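Local coordinates for protein TRAP dicarboxylate transporter-DctP subunit (Marinobacter aquaeolei, PDB 4PFI) that probably captures a still unidentified solute, perhaps a carboxylate, in the periplasm for delivery to a TRAP-type membrane transporter, at residues Q175-T183 and G213-P221; H231-R241 and G298-R309. All blocks are in the same frame, centred on the assembly; numbering follows the deposited sequence.

Contact 1. Residues Q175-T183 and G213-P221; sequences QGLRFRTMT and GNIDGQSNP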
loop_
_atom_site.group_PDB
_atom_site.type_symbol
_atom_site.label_atom_id
_atom_site.label_comp_id
_atom_site.label_asym_id
_atom_site.label_seq_id
_atom_site.Cartn_x
_atom_site.Cartn_y
_atom_site.Cartn_z
ATOM N N GLN A 175 -0.731 -8.717 -22.969
ATOM C CA GLN A 175 -1.599 -8.309 -24.100
ATOM C C GLN A 175 -2.967 -8.992 -24.089
ATOM O O GLN A 175 -3.052 -10.223 -24.133
ATOM C CB GLN A 175 -0.919 -8.575 -25.452
ATOM C CG GLN A 175 -0.022 -7.436 -25.928
ATOM C CD GLN A 175 -0.811 -6.278 -26.528
ATOM O OE1 GLN A 175 -2.019 -6.403 -26.790
ATOM N NE2 GLN A 175 -0.139 -5.138 -26.738
ATOM N N GLY A 176 -4.027 -8.184 -24.029
ATOM C CA GLY A 176 -5.397 -8.671 -24.076
ATOM C C GLY A 176 -5.953 -9.192 -22.751
ATOM O O GLY A 176 -7.122 -9.582 -22.676
ATOM N N LEU A 177 -5.117 -9.200 -21.713
ATOM C CA LEU A 177 -5.491 -9.739 -20.399
ATOM C C LEU A 177 -6.339 -8.772 -19.608
ATOM O O LEU A 177 -5.972 -7.610 -19.466
ATOM C CB LEU A 177 -4.236 -10.047 -19.579
ATOM C CG LEU A 177 -3.885 -11.532 -19.490
ATOM C CD1 LEU A 177 -3.934 -12.185 -20.865
ATOM C CD2 LEU A 177 -2.520 -11.711 -18.836
ATOM N N ARG A 178 -7.476 -9.232 -19.097
ATOM C CA ARG A 178 -8.209 -8.446 -18.103
ATOM C C ARG A 178 -7.478 -8.622 -16.783
ATOM O O ARG A 178 -7.396 -9.730 -16.253
ATOM C CB ARG A 178 -9.659 -8.925 -17.967
ATOM C CG ARG A 178 -10.478 -8.747 -19.219
ATOM C CD ARG A 178 -11.213 -7.426 -19.157
ATOM N NE ARG A 178 -12.448 -7.567 -18.407
ATOM C CZ ARG A 178 -13.444 -6.683 -18.423
ATOM N NH1 ARG A 178 -13.366 -5.576 -19.163
ATOM N NH2 ARG A 178 -14.531 -6.930 -17.697
ATOM N N PHE A 179 -6.927 -7.538 -16.263
ATOM C CA PHE A 179 -6.050 -7.622 -15.107
ATOM C C PHE A 179 -6.544 -6.657 -14.030
ATOM O O PHE A 179 -6.786 -5.492 -14.314
ATOM C CB PHE A 179 -4.583 -7.317 -15.519
ATOM C CG PHE A 179 -3.558 -7.751 -14.487
ATOM C CD1 PHE A 179 -3.082 -9.058 -14.455
ATOM C CD2 PHE A 179 -3.105 -6.853 -13.516
ATOM C CE1 PHE A 179 -2.149 -9.460 -13.478
ATOM C CE2 PHE A 179 -2.168 -7.252 -12.534
ATOM C CZ PHE A 179 -1.696 -8.546 -12.511
ATOM N N ARG A 180 -6.711 -7.145 -12.798
ATOM C CA ARG A 180 -7.293 -6.338 -11.719
ATOM C C ARG A 180 -6.212 -5.555 -10.930
ATOM O O ARG A 180 -5.299 -6.122 -10.329
ATOM C CB ARG A 180 -8.210 -7.220 -10.845
ATOM C CG ARG A 180 -8.314 -6.891 -9.366
ATOM C CD ARG A 180 -8.859 -5.580 -9.093
ATOM N NE ARG A 180 -9.577 -5.529 -7.823
ATOM C CZ ARG A 180 -9.715 -4.432 -7.060
ATOM N NH1 ARG A 180 -10.432 -4.494 -5.948
ATOM N NH2 ARG A 180 -9.155 -3.271 -7.381
ATOM N N THR A 181 -6.319 -4.233 -10.983
ATOM C CA THR A 181 -5.289 -3.328 -10.497
ATOM C C THR A 181 -5.801 -2.603 -9.262
ATOM O O THR A 181 -6.982 -2.702 -8.942
ATOM C CB THR A 181 -4.972 -2.231 -11.561
ATOM O OG1 THR A 181 -6.130 -1.407 -11.772
ATOM C CG2 THR A 181 -4.534 -2.838 -12.886
HETATM N N MSE A 182 -4.930 -1.849 -8.586
HETATM C CA MSE A 182 -5.386 -0.938 -7.528
HETATM C C MSE A 182 -6.335 0.079 -8.168
HETATM O O MSE A 182 -6.268 0.364 -9.370
HETATM C CB MSE A 182 -4.192 -0.229 -6.852
HETATM C CG MSE A 182 -3.287 -1.153 -5.999
HETATM SE SE MSE A 182 -4.289 -2.206 -4.642
HETATM C CE MSE A 182 -4.647 -3.779 -5.716
ATOM N N THR A 183 -7.213 0.654 -7.367
ATOM C CA THR A 183 -8.232 1.552 -7.895
ATOM C C THR A 183 -7.726 2.992 -8.061
ATOM O O THR A 183 -8.352 3.950 -7.625
ATOM C CB THR A 183 -9.471 1.540 -6.998
ATOM O OG1 THR A 183 -10.508 2.322 -7.615
ATOM C CG2 THR A 183 -9.133 2.087 -5.595
ATOM N N GLY A 213 -12.551 -17.171 -15.087
ATOM C CA GLY A 213 -11.813 -16.591 -16.201
ATOM C C GLY A 213 -12.361 -15.248 -16.657
ATOM O O GLY A 213 -11.968 -14.768 -17.691
ATOM N N ASN A 214 -13.274 -14.631 -15.904
ATOM C CA ASN A 214 -13.682 -13.253 -16.232
ATOM C C ASN A 214 -12.538 -12.248 -16.039
ATOM O O ASN A 214 -12.501 -11.185 -16.652
ATOM C CB ASN A 214 -14.889 -12.816 -15.390
ATOM C CG ASN A 214 -16.099 -13.687 -15.627
ATOM O OD1 ASN A 214 -16.370 -14.117 -16.752
ATOM N ND2 ASN A 214 -16.834 -13.955 -14.568
ATOM N N ILE A 215 -11.641 -12.585 -15.131
ATOM C CA ILE A 215 -10.439 -11.810 -14.882
ATOM C C ILE A 215 -9.264 -12.771 -15.015
ATOM O O ILE A 215 -9.349 -13.904 -14.537
ATOM C CB ILE A 215 -10.480 -11.243 -13.448
ATOM C CG1 ILE A 215 -11.520 -10.149 -13.356
ATOM C CG2 ILE A 215 -9.172 -10.631 -13.058
ATOM C CD1 ILE A 215 -11.605 -9.551 -11.958
ATOM N N ASP A 216 -8.185 -12.345 -15.659
ATOM C CA ASP A 216 -7.040 -13.234 -15.914
ATOM C C ASP A 216 -5.967 -13.227 -14.837
ATOM O O ASP A 216 -5.273 -14.219 -14.634
ATOM C CB ASP A 216 -6.453 -12.918 -17.279
ATOM C CG ASP A 216 -7.482 -13.132 -18.381
ATOM O OD1 ASP A 216 -7.943 -14.301 -18.533
ATOM O OD2 ASP A 216 -7.898 -12.145 -19.027
ATOM N N GLY A 217 -5.859 -12.136 -14.103
ATOM C CA GLY A 217 -4.923 -12.099 -12.999
ATOM C C GLY A 217 -5.143 -10.878 -12.157
ATOM O O GLY A 217 -6.034 -10.073 -12.424
ATOM N N GLN A 218 -4.348 -10.747 -11.123
ATOM C CA GLN A 218 -4.409 -9.583 -10.251
ATOM C C GLN A 218 -3.085 -9.395 -9.565
ATOM O O GLN A 218 -2.172 -10.207 -9.703
ATOM C CB GLN A 218 -5.529 -9.700 -9.205
ATOM C CG GLN A 218 -5.440 -10.923 -8.254
ATOM C CD GLN A 218 -4.437 -10.743 -7.132
ATOM O OE1 GLN A 218 -4.577 -9.870 -6.270
ATOM N NE2 GLN A 218 -3.389 -11.531 -7.173
ATOM N N SER A 219 -3.032 -8.316 -8.790
ATOM C CA SER A 219 -1.847 -7.876 -8.103
ATOM C C SER A 219 -2.187 -7.475 -6.673
ATOM O O SER A 219 -3.156 -6.785 -6.431
ATOM C CB SER A 219 -1.228 -6.660 -8.829
ATOM O OG SER A 219 0.090 -6.447 -8.331
ATOM N N ASN A 220 -1.353 -7.904 -5.742
ATOM C CA ASN A 220 -1.542 -7.660 -4.312
ATOM C C ASN A 220 -0.336 -8.227 -3.591
ATOM O O ASN A 220 0.359 -9.085 -4.135
ATOM C CB ASN A 220 -2.791 -8.397 -3.792
ATOM C CG ASN A 220 -3.999 -7.514 -3.729
ATOM O OD1 ASN A 220 -4.000 -6.536 -3.001
ATOM N ND2 ASN A 220 -5.021 -7.828 -4.516
ATOM N N PRO A 221 -0.104 -7.780 -2.354
ATOM C CA PRO A 221 0.938 -8.426 -1.557
ATOM C C PRO A 221 0.528 -9.861 -1.186
ATOM O O PRO A 221 -0.665 -10.197 -1.141
ATOM C CB PRO A 221 1.077 -7.521 -0.322
ATOM C CG PRO A 221 -0.193 -6.740 -0.252
ATOM C CD PRO A 221 -0.720 -6.633 -1.656
HETATM O O HOH W 1 -5.653 -6.408 -7.744
#
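The ring of Phe-179 lies with one face over the backbone of Gly-217 and Gln-218, its CZ coming within 3.3 Å of Gln-218 O. With chi1 at -164°, which sets CG opposite the backbone N, the ring is carried across the neighbouring strand, and glycine suits the place it covers, since a CB on Gly-217 would run into CE1. The ring's edge meets CB of Ser-219, small enough to fit there.

Beside this ring strands 178-180 and 217-220 run parallel. Arg-180 N gives a nearly straight bond to Gly-217 O (3.0 Å, 172° at the hydrogen). One step back, Asp-216 grips Arg-178 twice: its N donates to Arg-178 O at 2.8 Å, and its OD2 accepts from Arg-178 N at 2.9 Å through the lone pair turned away from OD1. The carboxylate thus stands in for a backbone acceptor just before the strand begins. Further along, a water donates to both Arg-180 O (2.6 Å) and Ser-219 O (2.8 Å), bridging the strands as they diverge, and the methyl CE of selenomethionine Met-182 rests near Ser-219 O.

Behind this shell, Arg-180 NH2 bonds Thr-181 O, Asn-220 ND2 reaches Gln-218 OE1 at 2.7 Å, and the guanidinium of Arg-178 turns to a salt bridge with Asp-197.

In the mixed sheet of this solute-binding fold, strand 178-180 sits between 217-220 and 197-199, while 149-164 runs antiparallel beside 217-220. Helix 203-212, which links strands 197-199 and 217-220 in the chain, covers Ile-215 and Arg-180, and Phe-191 of helix 185-192 stacks on Phe-179.

Contact 2. Residues H231-R241 and G298-R309; sequences HEVQNVLTMAR and GIRVVRLTEDER. With NA (sodium ion), chain B.
Val-236 CG1 meets Val-302 CG2 at 3.8 Å, and on the same face of the sheet Thr-238 CG2 touches CD2 of Leu-304. The beta-branched Val-236, Thr-238 and Val-302 suit an extended strand. Leu-304 also lays CD1 against the methyl of Ala-240, whose small size admits it at 3.5 Å. On the other face Leu-237 neighbours Val-301, and selenomethionine Met-239 and Arg-303 run side by side, the selenium over one face of the guanidinium.

Strands 236-239 and 300-303 are parallel, joined by backbone bonds such as Met-239 N to Val-302 O, 2.8 Å and nearly straight at 174°.

At the leading end, Ile-299 pushes CD1 against His-231 CB. Beside it a sodium ion is bound by Gln-234 O, Asn-235 OD1 (2.3 Å), Gly-298 O and two waters. Positive phi favours glycine here, and a CB on Gly-298 would crowd the ion.

At the far end Arg-309 grips two successive carbonyls: a bend at chi3 (70°) brings its guanidinium to them, and NE donates to Ala-240 O (2.8 Å) and NH2 to Arg-241 O (2.7 Å), both acceptors lying in the guanidinium plane. The Arg-241 guanidinium stacks on it, planes 26° apart, a pairing of like charges probably eased by Glu-306, whose OE2 accepts from Arg-241 NH2 and Arg-309 NH1, and by Glu-122, which pairs with Arg-309 NH1. Replacing Arg-309 with a leucine would probably leave both carbonyls without these donors and remove the flat surface on which Arg-241 lies.

A Thr-305/Glu-308 capping box starts helix 306-316. Strand 236-239 lies between 300-303 and 149-164, with a classic beta bulge where Asn-235 and Val-236 face Ala-164; helix 263-296 packs against His-231 and Arg-303.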
loop_
_atom_site.group_PDB
_atom_site.type_symbol
_atom_site.label_atom_id
_atom_site.label_comp_id
_atom_site.label_asym_id
_atom_site.label_seq_id
_atom_site.Cartn_x
_atom_site.Cartn_y
_atom_site.Cartn_z
ATOM N N HIS A 231 -4.800 -17.905 -4.520
ATOM C CA HIS A 231 -3.831 -18.888 -4.945
ATOM C C HIS A 231 -4.534 -20.205 -5.307
ATOM O O HIS A 231 -3.946 -21.031 -5.992
ATOM C CB HIS A 231 -2.751 -19.110 -3.885
ATOM C CG HIS A 231 -3.281 -19.610 -2.576
ATOM N ND1 HIS A 231 -4.051 -18.843 -1.745
ATOM C CD2 HIS A 231 -3.122 -20.810 -1.966
ATOM C CE1 HIS A 231 -4.373 -19.552 -0.665
ATOM N NE2 HIS A 231 -3.821 -20.742 -0.779
ATOM N N GLU A 232 -5.771 -20.400 -4.854
ATOM C CA GLU A 232 -6.556 -21.608 -5.187
ATOM C C GLU A 232 -7.080 -21.592 -6.632
ATOM O O GLU A 232 -7.420 -22.619 -7.166
ATOM C CB GLU A 232 -7.768 -21.761 -4.240
ATOM C CG GLU A 232 -7.398 -21.905 -2.779
ATOM C CD GLU A 232 -8.588 -21.990 -1.798
ATOM O OE1 GLU A 232 -9.787 -21.904 -2.193
ATOM O OE2 GLU A 232 -8.308 -22.116 -0.590
ATOM N N VAL A 233 -7.131 -20.412 -7.244
ATOM C CA VAL A 233 -7.767 -20.230 -8.526
ATOM C C VAL A 233 -6.776 -19.560 -9.490
ATOM O O VAL A 233 -7.157 -18.971 -10.507
ATOM C CB VAL A 233 -9.130 -19.450 -8.374
ATOM C CG1 VAL A 233 -10.158 -20.310 -7.631
ATOM C CG2 VAL A 233 -8.932 -18.101 -7.662
ATOM N N GLN A 234 -5.492 -19.679 -9.161
ATOM C CA GLN A 234 -4.422 -19.186 -10.008
ATOM C C GLN A 234 -3.319 -20.272 -10.094
ATOM O O GLN A 234 -3.278 -21.197 -9.281
ATOM C CB GLN A 234 -3.862 -17.846 -9.489
ATOM C CG GLN A 234 -4.842 -16.661 -9.381
ATOM C CD GLN A 234 -5.060 -15.945 -10.714
ATOM O OE1 GLN A 234 -4.603 -14.801 -10.923
ATOM N NE2 GLN A 234 -5.780 -16.597 -11.622
ATOM N N ASN A 235 -2.455 -20.177 -11.086
ATOM C CA ASN A 235 -1.401 -21.174 -11.323
ATOM C C ASN A 235 0.005 -20.593 -11.206
ATOM O O ASN A 235 0.963 -21.321 -10.932
ATOM C CB ASN A 235 -1.574 -21.807 -12.712
ATOM C CG ASN A 235 -2.696 -22.875 -12.751
ATOM O OD1 ASN A 235 -3.092 -23.446 -11.732
ATOM N ND2 ASN A 235 -3.169 -23.158 -13.943
ATOM N N VAL A 236 0.145 -19.286 -11.390
ATOM C CA VAL A 236 1.464 -18.722 -11.398
ATOM C C VAL A 236 1.529 -17.427 -10.595
ATOM O O VAL A 236 0.799 -16.482 -10.857
ATOM C CB VAL A 236 1.975 -18.458 -12.845
ATOM C CG1 VAL A 236 3.380 -17.900 -12.797
ATOM C CG2 VAL A 236 1.908 -19.715 -13.698
ATOM N N LEU A 237 2.420 -17.410 -9.613
ATOM C CA LEU A 237 2.736 -16.206 -8.854
ATOM C C LEU A 237 4.003 -15.560 -9.436
ATOM O O LEU A 237 5.082 -16.154 -9.338
ATOM C CB LEU A 237 2.985 -16.613 -7.407
ATOM C CG LEU A 237 2.770 -15.517 -6.379
ATOM C CD1 LEU A 237 1.470 -15.830 -5.712
ATOM C CD2 LEU A 237 3.886 -15.480 -5.373
ATOM N N THR A 238 3.893 -14.402 -10.089
ATOM C CA THR A 238 5.088 -13.761 -10.666
ATOM C C THR A 238 5.556 -12.587 -9.783
ATOM O O THR A 238 4.798 -11.677 -9.496
ATOM C CB THR A 238 4.860 -13.223 -12.134
ATOM O OG1 THR A 238 4.527 -14.295 -13.023
ATOM C CG2 THR A 238 6.089 -12.548 -12.670
HETATM N N MSE A 239 6.818 -12.605 -9.383
HETATM C CA MSE A 239 7.353 -11.576 -8.516
HETATM C C MSE A 239 8.259 -10.683 -9.366
HETATM O O MSE A 239 9.387 -11.046 -9.705
HETATM C CB MSE A 239 8.061 -12.240 -7.335
HETATM C CG MSE A 239 7.203 -13.470 -6.784
HETATM SE SE MSE A 239 7.831 -14.069 -5.060
HETATM C CE MSE A 239 6.354 -13.478 -3.926
ATOM N N ALA A 240 7.719 -9.542 -9.771
ATOM C CA ALA A 240 8.464 -8.605 -10.609
ATOM C C ALA A 240 9.173 -7.555 -9.785
ATOM O O ALA A 240 10.022 -6.869 -10.313
ATOM C CB ALA A 240 7.549 -7.914 -11.583
ATOM N N ARG A 241 8.830 -7.454 -8.495
ATOM C CA ARG A 241 9.315 -6.382 -7.622
ATOM C C ARG A 241 9.223 -5.030 -8.388
ATOM O O ARG A 241 10.226 -4.376 -8.654
ATOM C CB ARG A 241 10.733 -6.716 -7.153
ATOM C CG ARG A 241 10.799 -7.836 -6.104
ATOM C CD ARG A 241 12.260 -8.105 -5.620
ATOM N NE ARG A 241 13.111 -8.493 -6.754
ATOM C CZ ARG A 241 14.221 -7.869 -7.147
ATOM N NH1 ARG A 241 14.713 -6.806 -6.495
ATOM N NH2 ARG A 241 14.860 -8.331 -8.212
ATOM N N GLY A 298 -0.218 -26.562 -6.715
ATOM C CA GLY A 298 -0.759 -26.162 -7.997
ATOM C C GLY A 298 -0.394 -24.735 -8.340
ATOM O O GLY A 298 -0.960 -24.124 -9.238
ATOM N N ILE A 299 0.573 -24.202 -7.630
ATOM C CA ILE A 299 0.969 -22.843 -7.868
ATOM C C ILE A 299 2.492 -22.704 -7.973
ATOM O O ILE A 299 3.252 -23.159 -7.137
ATOM C CB ILE A 299 0.365 -21.879 -6.824
ATOM C CG1 ILE A 299 -0.417 -20.795 -7.575
ATOM C CG2 ILE A 299 1.431 -21.242 -6.033
ATOM C CD1 ILE A 299 -0.818 -19.603 -6.748
ATOM N N ARG A 300 2.888 -22.065 -9.057
ATOM C CA ARG A 300 4.252 -21.936 -9.494
ATOM C C ARG A 300 4.765 -20.534 -9.082
ATOM O O ARG A 300 4.003 -19.570 -9.070
ATOM C CB ARG A 300 4.179 -22.105 -11.016
ATOM C CG ARG A 300 5.416 -22.162 -11.755
ATOM C CD ARG A 300 5.174 -22.763 -13.179
ATOM N NE ARG A 300 6.444 -23.368 -13.569
ATOM C CZ ARG A 300 6.700 -24.663 -13.598
ATOM N NH1 ARG A 300 5.753 -25.575 -13.340
ATOM N NH2 ARG A 300 7.928 -25.050 -13.928
ATOM N N VAL A 301 6.030 -20.430 -8.689
ATOM C CA VAL A 301 6.590 -19.151 -8.308
ATOM C C VAL A 301 7.638 -18.741 -9.333
ATOM O O VAL A 301 8.517 -19.522 -9.675
ATOM C CB VAL A 301 7.231 -19.204 -6.917
ATOM C CG1 VAL A 301 8.002 -17.922 -6.650
ATOM C CG2 VAL A 301 6.154 -19.411 -5.871
ATOM N N VAL A 302 7.567 -17.499 -9.797
ATOM C CA VAL A 302 8.496 -17.049 -10.821
ATOM C C VAL A 302 9.091 -15.726 -10.365
ATOM O O VAL A 302 8.345 -14.794 -10.152
ATOM C CB VAL A 302 7.758 -16.847 -12.175
ATOM C CG1 VAL A 302 8.696 -16.198 -13.191
ATOM C CG2 VAL A 302 7.199 -18.185 -12.704
ATOM N N ARG A 303 10.403 -15.649 -10.156
ATOM C CA ARG A 303 11.047 -14.350 -9.896
ATOM C C ARG A 303 11.674 -13.872 -11.185
ATOM O O ARG A 303 12.497 -14.561 -11.749
ATOM C CB ARG A 303 12.118 -14.423 -8.800
ATOM C CG ARG A 303 11.686 -15.346 -7.666
ATOM C CD ARG A 303 11.965 -14.796 -6.278
ATOM N NE ARG A 303 11.291 -15.618 -5.265
ATOM C CZ ARG A 303 10.726 -15.133 -4.162
ATOM N NH1 ARG A 303 10.124 -15.950 -3.303
ATOM N NH2 ARG A 303 10.767 -13.807 -3.921
ATOM N N LEU A 304 11.257 -12.704 -11.662
ATOM C CA LEU A 304 11.805 -12.159 -12.900
ATOM C C LEU A 304 13.311 -11.891 -12.776
ATOM O O LEU A 304 13.790 -11.476 -11.712
ATOM C CB LEU A 304 11.076 -10.878 -13.287
ATOM C CG LEU A 304 9.584 -11.029 -13.607
ATOM C CD1 LEU A 304 9.058 -9.713 -14.188
ATOM C CD2 LEU A 304 9.269 -12.215 -14.536
ATOM N N THR A 305 14.047 -12.155 -13.850
ATOM C CA THR A 305 15.465 -11.796 -13.945
ATOM C C THR A 305 15.598 -10.294 -14.118
ATOM O O THR A 305 14.626 -9.622 -14.452
ATOM C CB THR A 305 16.123 -12.409 -15.176
ATOM O OG1 THR A 305 15.481 -11.887 -16.353
ATOM C CG2 THR A 305 16.037 -13.937 -15.147
ATOM N N GLU A 306 16.798 -9.771 -13.907
ATOM C CA GLU A 306 17.051 -8.340 -14.102
ATOM C C GLU A 306 16.737 -7.897 -15.534
ATOM O O GLU A 306 16.177 -6.827 -15.734
ATOM C CB GLU A 306 18.484 -7.985 -13.706
ATOM C CG GLU A 306 18.696 -8.004 -12.196
ATOM C CD GLU A 306 17.697 -7.119 -11.432
ATOM O OE1 GLU A 306 17.644 -5.890 -11.698
ATOM O OE2 GLU A 306 16.954 -7.657 -10.568
ATOM N N ASP A 307 17.058 -8.729 -16.520
ATOM C CA ASP A 307 16.723 -8.414 -17.906
ATOM C C ASP A 307 15.213 -8.279 -18.109
ATOM O O ASP A 307 14.745 -7.361 -18.774
ATOM C CB ASP A 307 17.262 -9.488 -18.850
ATOM C CG ASP A 307 18.755 -9.364 -19.082
ATOM O OD1 ASP A 307 19.387 -8.499 -18.433
ATOM O OD2 ASP A 307 19.297 -10.145 -19.900
ATOM N N GLU A 308 14.454 -9.203 -17.543
ATOM C CA GLU A 308 13.005 -9.182 -17.699
ATOM C C GLU A 308 12.432 -7.953 -16.992
ATOM O O GLU A 308 11.533 -7.300 -17.504
ATOM C CB GLU A 308 12.382 -10.494 -17.189
ATOM C CG GLU A 308 12.635 -11.691 -18.097
ATOM C CD GLU A 308 12.319 -13.055 -17.439
ATOM O OE1 GLU A 308 12.349 -13.185 -16.191
ATOM O OE2 GLU A 308 12.032 -14.017 -18.183
ATOM N N ARG A 309 12.973 -7.621 -15.827
ATOM C CA ARG A 309 12.509 -6.455 -15.098
ATOM C C ARG A 309 12.793 -5.195 -15.898
ATOM O O ARG A 309 11.955 -4.295 -15.982
ATOM C CB ARG A 309 13.170 -6.379 -13.727
ATOM C CG ARG A 309 12.741 -7.538 -12.849
ATOM C CD ARG A 309 13.322 -7.496 -11.442
ATOM N NE ARG A 309 12.744 -6.411 -10.653
ATOM C CZ ARG A 309 13.424 -5.373 -10.191
ATOM N NH1 ARG A 309 14.730 -5.262 -10.421
ATOM N NH2 ARG A 309 12.799 -4.445 -9.486
HETATM NA NA NA B . -3.317 -23.630 -9.421
HETATM O O HOH W 2 -3.542 -23.545 -6.934
HETATM O O HOH W 3 -5.834 -23.501 -9.931
HETATM O O HOH W 4 17.699 -7.882 -7.767
#

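Overall arrangement
Contact 1 closes along the chain before contact 2 opens, and helix 222-228 lies between segments 213-221 and 231-241. Their centres are about 14 Å apart, on the same side of the chain's centre. Both belong to one mixed sheet and share strand 149-164, which pairs antiparallel with 217-220 and with 236-239, each contact adding a parallel partner beyond. They meet directly at Gln-234, whose OE1, hydrogen-bonded to Thr-163 OG1 of strand 149-164, packs 3.4 Å from Gly-217 CA. Gly-217 lies about 12 Å from the sodium ion. Together they join chain-distant strands into one sheet, probably within one lobe of a family 7 solute-binding protein, captured here in its apo, open form.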